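Local coordinates for protein KLLA0C04147p (Kluyveromyces lactis, PDB 5H2D) that binds ergosterol through its OSBP-related domain (ORD), the part in this chain, and probably transfers sterol between membranes, at residues L183-L188 with T408-W413; G264-F269 with A279-K284. One frame throughout, in Å; residues are numbered along the deposited sequence.

Contact 1 (L183-L188 with T408-W413)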
loop_
_atom_site.group_PDB
_atom_site.type_symbol
_atom_site.label_atom_id
_atom_site.label_comp_id
_atom_site.label_asym_id
_atom_site.label_seq_id
_atom_site.Cartn_x
_atom_site.Cartn_y
_atom_site.Cartn_z
ATOM N N LEU A 183 10.481 6.544 0.468
ATOM C CA LEU A 183 10.862 7.936 0.663
ATOM C C LEU A 183 9.681 8.900 0.696
ATOM O O LEU A 183 9.855 10.053 1.111
ATOM C CB LEU A 183 11.838 8.357 -0.441
ATOM C CG LEU A 183 13.113 7.509 -0.551
ATOM C CD1 LEU A 183 14.060 8.055 -1.617
ATOM C CD2 LEU A 183 13.813 7.419 0.796
ATOM N N GLY A 184 8.493 8.478 0.263
ATOM C CA GLY A 184 7.377 9.392 0.175
ATOM C C GLY A 184 6.622 9.565 1.494
ATOM O O GLY A 184 6.620 8.708 2.374
ATOM N N LEU A 185 5.942 10.705 1.619
ATOM C CA LEU A 185 5.108 10.986 2.777
ATOM C C LEU A 185 3.680 10.500 2.539
ATOM O O LEU A 185 3.145 10.612 1.430
ATOM C CB LEU A 185 5.107 12.485 3.077
ATOM C CG LEU A 185 4.497 12.975 4.385
ATOM C CD1 LEU A 185 5.230 12.379 5.582
ATOM C CD2 LEU A 185 4.540 14.501 4.421
ATOM N N TRP A 186 3.073 9.958 3.587
ATOM C CA TRP A 186 1.709 9.443 3.541
ATOM C C TRP A 186 0.783 10.301 4.398
ATOM O O TRP A 186 1.168 10.763 5.478
ATOM C CB TRP A 186 1.696 7.979 3.990
ATOM C CG TRP A 186 2.467 7.198 2.981
ATOM C CD1 TRP A 186 3.809 6.961 2.983
ATOM C CD2 TRP A 186 1.962 6.653 1.757
ATOM N NE1 TRP A 186 4.164 6.263 1.861
ATOM C CE2 TRP A 186 3.047 6.063 1.088
ATOM C CE3 TRP A 186 0.688 6.573 1.183
ATOM C CZ2 TRP A 186 2.904 5.416 -0.135
ATOM C CZ3 TRP A 186 0.549 5.933 -0.039
ATOM C CH2 TRP A 186 1.648 5.352 -0.678
ATOM N N TYR A 187 -0.431 10.518 3.899
ATOM C CA TYR A 187 -1.390 11.455 4.477
ATOM C C TYR A 187 -2.668 10.704 4.781
ATOM O O TYR A 187 -3.302 10.166 3.866
ATOM C CB TYR A 187 -1.706 12.588 3.502
ATOM C CG TYR A 187 -0.589 13.544 3.167
ATOM C CD1 TYR A 187 0.464 13.161 2.335
ATOM C CD2 TYR A 187 -0.609 14.858 3.635
ATOM C CE1 TYR A 187 1.484 14.048 2.008
ATOM C CE2 TYR A 187 0.409 15.753 3.314
ATOM C CZ TYR A 187 1.449 15.348 2.495
ATOM O OH TYR A 187 2.455 16.235 2.163
ATOM N N LEU A 188 -3.089 10.710 6.041
ATOM C CA LEU A 188 -4.279 9.979 6.444
ATOM C C LEU A 188 -5.209 10.958 7.146
ATOM O O LEU A 188 -4.837 11.542 8.168
ATOM C CB LEU A 188 -3.909 8.792 7.337
ATOM C CG LEU A 188 -4.925 7.650 7.378
ATOM C CD1 LEU A 188 -4.254 6.342 7.779
ATOM C CD2 LEU A 188 -6.053 7.983 8.348
ATOM N N THR A 408 1.723 20.410 5.402
ATOM C CA THR A 408 3.101 19.952 5.535
ATOM C C THR A 408 4.097 20.849 4.822
ATOM O O THR A 408 5.290 20.793 5.137
ATOM C CB THR A 408 3.243 18.540 4.974
ATOM O OG1 THR A 408 2.899 18.562 3.584
ATOM C CG2 THR A 408 2.320 17.588 5.704
ATOM N N LYS A 409 3.633 21.652 3.862
ATOM C CA LYS A 409 4.482 22.460 3.000
ATOM C C LYS A 409 5.450 21.606 2.186
ATOM O O LYS A 409 6.470 22.107 1.697
ATOM C CB LYS A 409 5.225 23.524 3.817
ATOM C CG LYS A 409 4.240 24.411 4.576
ATOM C CD LYS A 409 4.906 25.523 5.359
ATOM C CE LYS A 409 3.848 26.406 6.020
ATOM N NZ LYS A 409 4.434 27.515 6.832
ATOM N N CYS A 410 5.134 20.320 2.015
ATOM C CA CYS A 410 5.900 19.408 1.177
ATOM C C CYS A 410 5.240 19.269 -0.191
ATOM O O CYS A 410 4.022 19.408 -0.325
ATOM C CB CYS A 410 6.008 18.014 1.808
ATOM S SG CYS A 410 6.833 17.937 3.391
ATOM N N ASP A 411 6.068 18.996 -1.203
ATOM C CA ASP A 411 5.552 18.548 -2.491
ATOM C C ASP A 411 4.739 17.275 -2.294
ATOM O O ASP A 411 5.148 16.366 -1.569
ATOM C CB ASP A 411 6.697 18.262 -3.469
ATOM C CG ASP A 411 7.330 19.518 -4.033
ATOM O OD1 ASP A 411 6.776 20.616 -3.844
ATOM O OD2 ASP A 411 8.383 19.393 -4.690
ATOM N N TYR A 412 3.587 17.209 -2.955
ATOM C CA TYR A 412 2.788 15.991 -2.976
ATOM C C TYR A 412 2.068 15.916 -4.313
ATOM O O TYR A 412 2.010 16.891 -5.066
ATOM C CB TYR A 412 1.793 15.943 -1.808
ATOM C CG TYR A 412 0.548 16.791 -1.990
ATOM C CD1 TYR A 412 0.625 18.174 -2.043
ATOM C CD2 TYR A 412 -0.700 16.206 -2.093
ATOM C CE1 TYR A 412 -0.508 18.944 -2.206
ATOM C CE2 TYR A 412 -1.840 16.968 -2.258
ATOM C CZ TYR A 412 -1.739 18.337 -2.305
ATOM O OH TYR A 412 -2.880 19.091 -2.463
ATOM N N TRP A 413 1.540 14.736 -4.619
ATOM C CA TRP A 413 0.818 14.523 -5.868
ATOM C C TRP A 413 -0.663 14.725 -5.598
ATOM O O TRP A 413 -1.297 13.907 -4.926
ATOM C CB TRP A 413 1.108 13.132 -6.424
ATOM C CG TRP A 413 2.530 12.985 -6.833
ATOM C CD1 TRP A 413 3.540 12.425 -6.105
ATOM C CD2 TRP A 413 3.114 13.424 -8.059
ATOM N NE1 TRP A 413 4.718 12.481 -6.806
ATOM C CE2 TRP A 413 4.482 13.080 -8.018
ATOM C CE3 TRP A 413 2.605 14.044 -9.207
ATOM C CZ2 TRP A 413 5.353 13.361 -9.070
ATOM C CZ3 TRP A 413 3.477 14.324 -10.256
ATOM C CH2 TRP A 413 4.833 13.988 -10.175
HETATM O O HOH W 1 4.228 15.060 0.600
#
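Y187 and T408 meet tip to tip where a turn near the C-terminal end of the chain packs against strand 178-190 of the ORD beta barrel. The phenol OH of Y187 lies 2.8 Å from T408 OG1 in a hydrogen bond. OG1 sits in the plane of the Y187 ring, at its edge. T408 CG2 touches ring atom Y187 CE2 at 3.6 Å, obliquely to the ring. T408 OG1 lies between its own backbone N and carbonyl carbon (chi1 61°). T408 OG1 also accepts from C410 N at 3.2 Å, with an N-H...O angle of 162°, which makes an ST turn. The threonine thus shapes its own turn and holds the tyrosine. L185 CD2 adds an apolar contact, 4.0 Å from T408 CG2, with C410 SG nearby. On the ring of Y187, F164 of the next strand stacks. H405 meets the rings of both Y187 and Y412. The rings of Y187 and Y412 are oblique to each other, with planes at 43°. Water also links Y187 to strand 411-415, which pairs with strand 400-404 in a small two-stranded sheet: one molecule lies 2.6 Å from Y187 OH and donates to D411 O at 2.7 Å.

Contact 2 (G264-F269 with A279-K284)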
loop_
_atom_site.group_PDB
_atom_site.type_symbol
_atom_site.label_atom_id
_atom_site.label_comp_id
_atom_site.label_asym_id
_atom_site.label_seq_id
_atom_site.Cartn_x
_atom_site.Cartn_y
_atom_site.Cartn_z
ATOM N N GLY A 264 2.299 13.398 27.318
ATOM C CA GLY A 264 1.792 12.366 28.197
ATOM C C GLY A 264 1.541 11.067 27.463
ATOM O O GLY A 264 0.812 11.046 26.465
ATOM N N LYS A 265 2.137 9.979 27.941
ATOM C CA LYS A 265 1.920 8.674 27.322
ATOM C C LYS A 265 0.505 8.194 27.631
ATOM O O LYS A 265 0.116 8.095 28.799
ATOM C CB LYS A 265 2.964 7.674 27.818
ATOM C CG LYS A 265 2.895 6.309 27.147
ATOM C CD LYS A 265 3.955 5.360 27.683
ATOM C CE LYS A 265 5.341 5.729 27.190
ATOM N NZ LYS A 265 6.385 4.849 27.794
ATOM N N GLU A 266 -0.279 7.921 26.586
ATOM C CA GLU A 266 -1.670 7.523 26.750
ATOM C C GLU A 266 -1.921 6.061 26.443
ATOM O O GLU A 266 -2.790 5.447 27.068
ATOM C CB GLU A 266 -2.580 8.372 25.850
ATOM C CG GLU A 266 -2.589 9.865 26.183
ATOM C CD GLU A 266 -3.807 10.270 26.996
ATOM O OE1 GLU A 266 -4.481 9.374 27.560
ATOM O OE2 GLU A 266 -4.110 11.484 27.046
ATOM N N TRP A 267 -1.190 5.495 25.484
ATOM C CA TRP A 267 -1.395 4.122 25.049
ATOM C C TRP A 267 -0.054 3.535 24.638
ATOM O O TRP A 267 0.835 4.253 24.173
ATOM C CB TRP A 267 -2.367 4.030 23.858
ATOM C CG TRP A 267 -3.669 4.753 24.022
ATOM C CD1 TRP A 267 -3.934 6.056 23.698
ATOM C CD2 TRP A 267 -4.896 4.206 24.515
ATOM N NE1 TRP A 267 -5.248 6.352 23.968
ATOM C CE2 TRP A 267 -5.860 5.236 24.476
ATOM C CE3 TRP A 267 -5.272 2.948 24.986
ATOM C CZ2 TRP A 267 -7.174 5.046 24.894
ATOM C CZ3 TRP A 267 -6.578 2.756 25.395
ATOM C CH2 TRP A 267 -7.516 3.800 25.345
ATOM N N ILE A 268 0.090 2.223 24.833
ATOM C CA ILE A 268 1.184 1.466 24.239
ATOM C C ILE A 268 0.563 0.293 23.497
ATOM O O ILE A 268 -0.566 -0.117 23.769
ATOM C CB ILE A 268 2.217 0.963 25.273
ATOM C CG1 ILE A 268 1.517 0.169 26.383
ATOM C CG2 ILE A 268 3.049 2.131 25.813
ATOM C CD1 ILE A 268 2.464 -0.425 27.414
ATOM N N PHE A 269 1.309 -0.232 22.531
ATOM C CA PHE A 269 0.845 -1.394 21.789
ATOM C C PHE A 269 2.056 -2.187 21.333
ATOM O O PHE A 269 3.185 -1.684 21.313
ATOM C CB PHE A 269 -0.051 -1.000 20.605
ATOM C CG PHE A 269 0.663 -0.260 19.497
ATOM C CD1 PHE A 269 1.313 -0.955 18.484
ATOM C CD2 PHE A 269 0.643 1.125 19.447
ATOM C CE1 PHE A 269 1.954 -0.272 17.455
ATOM C CE2 PHE A 269 1.280 1.801 18.422
ATOM C CZ PHE A 269 1.930 1.102 17.430
ATOM N N ALA A 279 -2.973 -3.846 22.736
ATOM C CA ALA A 279 -2.679 -2.523 23.266
ATOM C C ALA A 279 -3.217 -2.427 24.684
ATOM O O ALA A 279 -3.997 -3.268 25.132
ATOM C CB ALA A 279 -3.281 -1.413 22.396
ATOM N N LYS A 280 -2.806 -1.372 25.376
ATOM C CA LYS A 280 -3.337 -1.093 26.702
ATOM C C LYS A 280 -3.259 0.400 26.977
ATOM O O LYS A 280 -2.402 1.109 26.439
ATOM C CB LYS A 280 -2.578 -1.870 27.782
ATOM C CG LYS A 280 -1.206 -1.326 28.081
ATOM C CD LYS A 280 -0.250 -2.454 28.449
ATOM C CE LYS A 280 -0.915 -3.448 29.373
ATOM N NZ LYS A 280 -1.461 -2.768 30.586
ATOM N N LYS A 281 -4.182 0.872 27.809
ATOM C CA LYS A 281 -4.124 2.241 28.284
ATOM C C LYS A 281 -2.993 2.384 29.289
ATOM O O LYS A 281 -2.811 1.537 30.168
ATOM C CB LYS A 281 -5.450 2.640 28.936
ATOM C CG LYS A 281 -5.543 4.122 29.313
ATOM C CD LYS A 281 -5.971 4.963 28.107
ATOM C CE LYS A 281 -5.928 6.471 28.390
ATOM N NZ LYS A 281 -4.594 6.943 28.843
ATOM N N VAL A 282 -2.225 3.449 29.139
ATOM C CA VAL A 282 -1.201 3.823 30.106
ATOM C C VAL A 282 -1.831 4.792 31.094
ATOM O O VAL A 282 -2.450 5.785 30.693
ATOM C CB VAL A 282 0.014 4.448 29.404
ATOM C CG1 VAL A 282 1.012 4.965 30.425
ATOM C CG2 VAL A 282 0.678 3.421 28.487
ATOM N N LEU A 283 -1.689 4.494 32.387
ATOM C CA LEU A 283 -2.446 5.191 33.422
ATOM C C LEU A 283 -1.695 6.372 34.020
ATOM O O LEU A 283 -2.328 7.342 34.452
ATOM C CB LEU A 283 -2.826 4.209 34.531
ATOM C CG LEU A 283 -3.433 2.916 33.990
ATOM C CD1 LEU A 283 -3.585 1.879 35.091
ATOM C CD2 LEU A 283 -4.773 3.207 33.323
ATOM N N LYS A 284 -0.366 6.307 34.057
ATOM C CA LYS A 284 0.464 7.411 34.514
ATOM C C LYS A 284 1.145 8.046 33.312
ATOM O O LYS A 284 1.955 7.375 32.656
ATOM C CB LYS A 284 1.501 6.916 35.517
ATOM C CG LYS A 284 0.902 6.260 36.756
ATOM C CD LYS A 284 1.853 5.226 37.332
ATOM C CE LYS A 284 1.324 4.628 38.626
ATOM N NZ LYS A 284 1.622 5.491 39.804
HETATM O O HOH W 2 -1.716 8.601 30.751
#
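A beta hairpin of the ORD barrel, strands 265-272 and 276-281, makes this contact; E266 and W267 form a classic beta bulge opposite V258. W267 and K281 form a non-hydrogen-bonded antiparallel pair. F269 and A279 form another, on the same face, CB atoms touching. Between them I268 and K280 exchange two backbone bonds. K281 crosses the W267 indole with CD over one face, 3.3 Å from the six-membered ring centroid, a CH-pi contact. A bend at chi2 (84°) sets K281 CD there. K281 NZ lies over the five-membered ring of W267, 5.0 Å from its centroid, a cation-pi contact. K281 NZ reaches E266 OE1 at 2.8 Å, a salt bridge met on the anti side of the carboxylate. K281 NZ also bonds to E266 O at 2.9 Å, in the carbonyl plane on a lone pair, and to V282 O at 3.1 Å. E266 O also accepts V282 N at 2.9 Å, from above the carbonyl plane. V282, beyond the paired residues, packs CG2 3.8 Å from I268 CG2. W267 NE1 bonds to T96 of helix 95-108, and E266 OE2 to N260. Three oxygens thus grip the K281 ammonium, which would keep it charged and its alkyl chain over the indole.

Contact 2 is larger and more buried, yet it lies farther from the centre of the chain. Contact 1 is partly buried. Contact 2 lies within the main strand system; contact 1 joins it, through 183-188, to the separate sheet of 400-404 and 411-415. Contact 2 joins neighbouring strands of one hairpin, so backbone bonds give its register. Contact 1 brings together segments 220 residues apart, and side chains and a water bridge the two backbones. Its polar part is neutral, a phenol with a hydroxyl; contact 2 instead has a salt bridge and a longer cation-pi contact. Contact 2 is nested in the chain loop closed by contact 1. Their nearest atoms are about 13 Å apart.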